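Local coordinates for pectate lyase (Bacillus subtilis, PDB 5AMV), which cleaves the alpha-1,4 links of polygalacturonate by calcium-dependent elimination, releasing oligosaccharides with an unsaturated galacturonosyl end, at residues Pro171-Gly174 and Trp179-Gln182; Gly216-His221 and Asp244-Ser249. All coordinates share one frame; numbering follows the deposited sequence. Where two conformers were deposited one is given.

How the interactions relate
Along the chain the two contacts come in series, neither nested nor crossed. Interaction 1 closes first, across the short loop between strand 168-170 and strand 178-180, so it ties the connecting loop of a local hairpin back onto its second strand, beside the bound sugar. Interaction 2 opens later, at the hairpin strand 217-218, and closes a longer loop at the corner between strands 235-245 and 247-251, tying a loop excursion to the parallel beta-helix. Their inner segments meet directly: Ser181 OG lies 2.6 Å from Gln220 O, a probable hydrogen bond, and Trp179 packs CD1 against the backbone oxygens of Arg217 and Lys218. Both contacts lie beside the bound galacturonates, in the region of the substrate cleft.

Interaction 1. Residues Pro171-Gly174 and Trp179-Gln182; sequences PTDG and WNSQ. With ADA (alpha-D-galactopyranuronic acid), chain B.
Asp173 and Asn180 reach toward each other from opposite directions, and their end groups meet through one direct bond and one water. Asn180 ND2 donates to Asp173 OD2 at 3.3 Å, a weak hydrogen bond with an N-H...O angle of 146°. The carboxylate and amide planes are turned 54° apart. The other oxygens are joined indirectly: water 1 gives one hydrogen to Asp173 OD1 and the other to Asn180 OD1, each at 2.8 Å. An asparagine suits this place because its amide can offer a hydrogen to the acid and an oxygen to the water at once.

The same OD1 accepts the sugar hydroxyl, ADA O3, at 2.7 Å, the closest approach of the galacturonate to either segment. Asp173 thus turns one oxygen to substrate and water and the other to Asn180. CG anti to the backbone N (chi1 -173°) swings the carboxylate to the side where sugar and amide lie. Gly174 follows with a positive phi; ADA O3 comes within 3.4 Å of Gly174 N, and a beta carbon on this residue would be crowded by the same hydroxyl.

Asp173 sits in the loop and Asn180 on the second strand of a beta-hairpin, strand 168-170 running antiparallel to strand 178-180, within one of the loop excursions that border the substrate cleft of the parallel beta-helix in polysaccharide lyase family 1.

Asn178, also in the glycan pocket, donates its ND2 to Asp173 OD1 as well, while Arg279 and Arg282 hold the sugar through further hydrogen bonds. Backbone bonds between Asn180 and Gln168 fix the strand that carries the amide. Beside it, Trp179 is buried, its NE1 bonded to Tyr214 O and its ring meeting that of Tyr219 edge to face.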
loop_
_atom_site.group_PDB
_atom_site.type_symbol
_atom_site.label_atom_id
_atom_site.label_comp_id
_atom_site.label_asym_id
_atom_site.label_seq_id
_atom_site.Cartn_x
_atom_site.Cartn_y
_atom_site.Cartn_z
ATOM N N PRO A 171 17.399 4.400 14.800
ATOM C CA PRO A 171 17.944 5.762 15.032
ATOM C C PRO A 171 18.636 6.373 13.797
ATOM O O PRO A 171 18.851 7.589 13.758
ATOM C CB PRO A 171 18.958 5.544 16.164
ATOM C CG PRO A 171 19.393 4.121 15.986
ATOM C CD PRO A 171 18.174 3.349 15.505
ATOM N N THR A 172 18.932 5.549 12.796
ATOM C CA THR A 172 19.593 6.053 11.581
ATOM C C THR A 172 18.618 6.315 10.427
ATOM O O THR A 172 18.994 6.887 9.397
ATOM C CB THR A 172 20.726 5.152 11.120
ATOM O OG1 THR A 172 20.235 3.844 10.826
ATOM C CG2 THR A 172 21.795 5.071 12.191
ATOM N N ASP A 173 17.359 5.919 10.618
ATOM C CA ASP A 173 16.303 6.241 9.664
ATOM C C ASP A 173 15.990 7.740 9.681
ATOM O O ASP A 173 15.560 8.281 10.694
ATOM C CB ASP A 173 15.052 5.443 10.035
ATOM C CG ASP A 173 13.951 5.572 9.011
ATOM O OD1 ASP A 173 13.353 6.673 8.884
ATOM O OD2 ASP A 173 13.663 4.549 8.364
ATOM N N GLY A 174 16.206 8.429 8.568
ATOM C CA GLY A 174 15.908 9.861 8.536
ATOM C C GLY A 174 16.949 10.646 9.314
ATOM O O GLY A 174 17.953 10.081 9.762
ATOM N N TRP A 179 10.566 5.457 14.272
ATOM C CA TRP A 179 9.920 4.195 14.647
ATOM C C TRP A 179 9.289 3.590 13.393
ATOM O O TRP A 179 8.599 4.284 12.640
ATOM C CB TRP A 179 8.847 4.453 15.703
ATOM C CG TRP A 179 9.419 4.938 17.003
ATOM C CD1 TRP A 179 9.632 6.236 17.380
ATOM C CD2 TRP A 179 9.895 4.126 18.080
ATOM N NE1 TRP A 179 10.161 6.287 18.643
ATOM C CE2 TRP A 179 10.352 5.010 19.098
ATOM C CE3 TRP A 179 9.950 2.742 18.301
ATOM C CZ2 TRP A 179 10.870 4.551 20.323
ATOM C CZ3 TRP A 179 10.464 2.284 19.505
ATOM C CH2 TRP A 179 10.907 3.186 20.517
ATOM N N ASN A 180 9.525 2.303 13.172
ATOM C CA ASN A 180 9.040 1.664 11.966
ATOM C C ASN A 180 8.267 0.428 12.309
ATOM O O ASN A 180 8.712 -0.423 13.100
ATOM C CB ASN A 180 10.161 1.334 11.000
ATOM C CG ASN A 180 10.745 2.583 10.360
ATOM O OD1 ASN A 180 10.043 3.319 9.668
ATOM N ND2 ASN A 180 12.018 2.825 10.594
ATOM N N SER A 181 7.067 0.371 11.744
ATOM C CA SER A 181 6.197 -0.810 11.913
ATOM C C SER A 181 6.257 -1.709 10.681
ATOM O O SER A 181 6.721 -1.274 9.609
ATOM C CB SER A 181 4.784 -0.367 12.220
ATOM O OG SER A 181 4.659 -0.068 13.626
ATOM N N GLN A 182 5.799 -2.965 10.832
ATOM C CA GLN A 182 6.015 -4.005 9.824
ATOM C C GLN A 182 4.860 -4.259 8.864
ATOM O O GLN A 182 5.096 -4.947 7.851
ATOM C CB GLN A 182 6.373 -5.345 10.485
ATOM C CG GLN A 182 7.795 -5.405 11.019
ATOM C CD GLN A 182 8.849 -5.200 9.921
ATOM O OE1 GLN A 182 8.923 -5.979 8.954
ATOM N NE2 GLN A 182 9.671 -4.156 10.073
HETATM C C1 ADA B . 10.080 9.823 5.556
HETATM C C2 ADA B . 11.033 8.949 6.389
HETATM C C3 ADA B . 12.486 9.203 5.975
HETATM C C4 ADA B . 12.687 8.946 4.491
HETATM C C5 ADA B . 11.729 9.833 3.704
HETATM C C6 ADA B . 11.767 9.375 2.263
HETATM O O2 ADA B . 10.907 9.361 7.757
HETATM O O3 ADA B . 13.358 8.319 6.694
HETATM O O4 ADA B . 12.356 7.567 4.229
HETATM O O5 ADA B . 10.357 9.662 4.163
HETATM O O6B ADA B . 10.676 9.002 1.751
HETATM O O6A ADA B . 12.869 9.346 1.625
HETATM O O HOH W 1 10.653 5.832 8.586
#

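Interaction 2. Residues Gly216-His221 and Asp244-Ser249; sequences GRKYQH and DHDKSS
Lys218 meets Asp246 across a gap of 11.4 Å between their CA atoms. From CB the lysine chain leaves with CG anti to the backbone N (chi1 -171°) and runs on through CD, making no close approach to the other segment until it bends at chi3. CE then comes to 4.1 Å from Asp246 OD2, and NZ closes on that oxygen at 3.0 Å in a hydrogen-bonded salt bridge. The ammonium meets OD2 on its anti side, 35° out of the carboxylate plane. A lysine suits the task: its length bridges the separated backbones, and its ammonium can serve several acceptors, here also Asp208 in a second salt bridge.

Asp246 approaches from the opposite direction. Its other oxygen, OD1, accepts a hydrogen bond from Gln278 NE2, so the carboxylate is held at both ends. With an alanine here, Lys218 would probably lose one of its two salt-bridge partners, keeping Asp208, and Gln278 NE2 would lose this acceptor. The Gln220 side chain crosses that of Asp246 at a slant, its amide plane turned 59° from the carboxylate.

The backbone turns a corner at Asp246, and His245 NE2 makes a weak hydrogen bond across it to Lys247 O. Such corners between successive strand faces are characteristic of the parallel beta-helix. This one adjoins the substrate cleft: Gln278 and Arg217 belong to the glycan pocket, and the Asp246 side chain lies about 5 Å from a bound galacturonate.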
loop_
_atom_site.group_PDB
_atom_site.type_symbol
_atom_site.label_atom_id
_atom_site.label_comp_id
_atom_site.label_asym_id
_atom_site.label_seq_id
_atom_site.Cartn_x
_atom_site.Cartn_y
_atom_site.Cartn_z
ATOM N N GLY A 216 11.295 12.199 20.610
ATOM C CA GLY A 216 10.736 13.210 19.732
ATOM C C GLY A 216 10.118 12.738 18.422
ATOM O O GLY A 216 9.764 13.583 17.588
ATOM N N ARG A 217 9.967 11.410 18.257
ATOM C CA ARG A 217 9.499 10.840 16.992
ATOM C C ARG A 217 8.191 10.067 17.203
ATOM O O ARG A 217 8.045 9.322 18.175
ATOM C CB ARG A 217 10.562 9.923 16.342
ATOM C CG ARG A 217 11.955 10.549 16.015
ATOM C CD ARG A 217 11.916 11.660 14.919
ATOM N NE ARG A 217 11.569 11.193 13.569
ATOM C CZ ARG A 217 11.227 12.008 12.567
ATOM N NH1 ARG A 217 11.178 13.321 12.760
ATOM N NH2 ARG A 217 10.925 11.528 11.367
ATOM N N LYS A 218 7.242 10.260 16.273
ATOM C CA LYS A 218 5.935 9.573 16.275
ATOM C C LYS A 218 6.152 8.093 16.512
ATOM O O LYS A 218 6.923 7.489 15.777
ATOM C CB LYS A 218 5.238 9.739 14.902
ATOM C CG LYS A 218 3.770 9.243 14.854
ATOM C CD LYS A 218 3.288 8.902 13.412
ATOM C CE LYS A 218 2.463 10.002 12.703
ATOM N NZ LYS A 218 1.786 9.561 11.364
ATOM N N TYR A 219 5.449 7.528 17.477
ATOM C CA TYR A 219 5.487 6.082 17.716
ATOM C C TYR A 219 4.516 5.436 16.708
ATOM O O TYR A 219 3.342 5.204 17.012
ATOM C CB TYR A 219 5.125 5.827 19.142
ATOM C CG TYR A 219 5.314 4.397 19.624
ATOM C CD1 TYR A 219 6.561 3.771 19.520
ATOM C CD2 TYR A 219 4.275 3.744 20.295
ATOM C CE1 TYR A 219 6.748 2.463 20.014
ATOM C CE2 TYR A 219 4.434 2.460 20.790
ATOM C CZ TYR A 219 5.657 1.820 20.644
ATOM O OH TYR A 219 5.769 0.555 21.165
ATOM N N GLN A 220 5.069 5.137 15.535
ATOM C CA GLN A 220 4.272 4.764 14.369
ATOM C C GLN A 220 3.863 3.290 14.371
ATOM O O GLN A 220 4.714 2.417 14.320
ATOM C CB GLN A 220 5.021 5.116 13.091
ATOM C CG GLN A 220 4.268 4.765 11.816
ATOM C CD GLN A 220 2.912 5.485 11.685
ATOM O OE1 GLN A 220 1.850 4.926 11.929
ATOM N NE2 GLN A 220 2.972 6.749 11.307
ATOM N N HIS A 221 2.547 3.043 14.399
ATOM C CA HIS A 221 1.998 1.674 14.405
ATOM C C HIS A 221 1.630 1.152 13.026
ATOM O O HIS A 221 1.321 -0.041 12.878
ATOM C CB HIS A 221 0.745 1.612 15.283
ATOM C CG HIS A 221 1.015 1.898 16.722
ATOM N ND1 HIS A 221 1.584 0.963 17.558
ATOM C CD2 HIS A 221 0.791 3.004 17.484
ATOM C CE1 HIS A 221 1.721 1.478 18.769
ATOM N NE2 HIS A 221 1.252 2.722 18.753
ATOM N N ASP A 244 -7.193 8.546 5.077
ATOM C CA ASP A 244 -6.869 8.710 6.524
ATOM C C ASP A 244 -5.727 7.762 6.898
ATOM O O ASP A 244 -5.888 6.785 7.655
ATOM C CB ASP A 244 -8.141 8.485 7.370
ATOM C CG ASP A 244 -9.196 9.481 7.019
ATOM O OD1 ASP A 244 -8.991 10.698 7.235
ATOM O OD2 ASP A 244 -10.201 9.066 6.425
ATOM N N HIS A 245 -4.553 8.055 6.324
ATOM C CA HIS A 245 -3.378 7.209 6.503
ATOM C C HIS A 245 -2.136 8.051 6.140
ATOM O O HIS A 245 -2.249 9.015 5.365
ATOM C CB HIS A 245 -3.511 5.950 5.600
ATOM C CG HIS A 245 -2.333 5.027 5.684
ATOM N ND1 HIS A 245 -2.261 3.970 6.573
ATOM C CD2 HIS A 245 -1.147 5.046 5.033
ATOM C CE1 HIS A 245 -1.093 3.370 6.450
ATOM N NE2 HIS A 245 -0.392 3.999 5.526
ATOM N N ASP A 246 -0.983 7.737 6.728
ATOM C CA ASP A 246 0.225 8.517 6.481
ATOM C C ASP A 246 0.925 8.105 5.176
ATOM O O ASP A 246 0.747 8.767 4.166
ATOM C CB ASP A 246 1.089 8.433 7.759
ATOM C CG ASP A 246 2.372 9.268 7.688
ATOM O OD1 ASP A 246 2.710 9.839 6.654
ATOM O OD2 ASP A 246 3.084 9.242 8.716
ATOM N N LYS A 247 1.647 6.975 5.170
ATOM C CA LYS A 247 2.430 6.544 3.991
ATOM C C LYS A 247 1.675 5.534 3.139
ATOM O O LYS A 247 1.531 4.359 3.505
ATOM C CB LYS A 247 3.731 5.943 4.487
ATOM C CG LYS A 247 4.605 7.029 5.181
ATOM C CD LYS A 247 5.916 6.474 5.730
ATOM C CE LYS A 247 5.812 5.981 7.141
ATOM N NZ LYS A 247 7.178 6.143 7.795
ATOM N N SER A 248 1.169 5.982 2.001
ATOM C CA SER A 248 0.267 5.098 1.239
ATOM C C SER A 248 0.915 3.969 0.457
ATOM O O SER A 248 0.574 2.804 0.637
ATOM C CB SER A 248 -0.531 5.914 0.248
ATOM O OG SER A 248 -1.320 5.072 -0.563
ATOM N N SER A 249 1.804 4.325 -0.470
ATOM C CA SER A 249 2.238 3.407 -1.503
ATOM C C SER A 249 3.702 3.653 -1.803
ATOM O O SER A 249 4.037 4.658 -2.432
ATOM C CB SER A 249 1.407 3.615 -2.786
ATOM O OG SER A 249 0.020 3.346 -2.547
#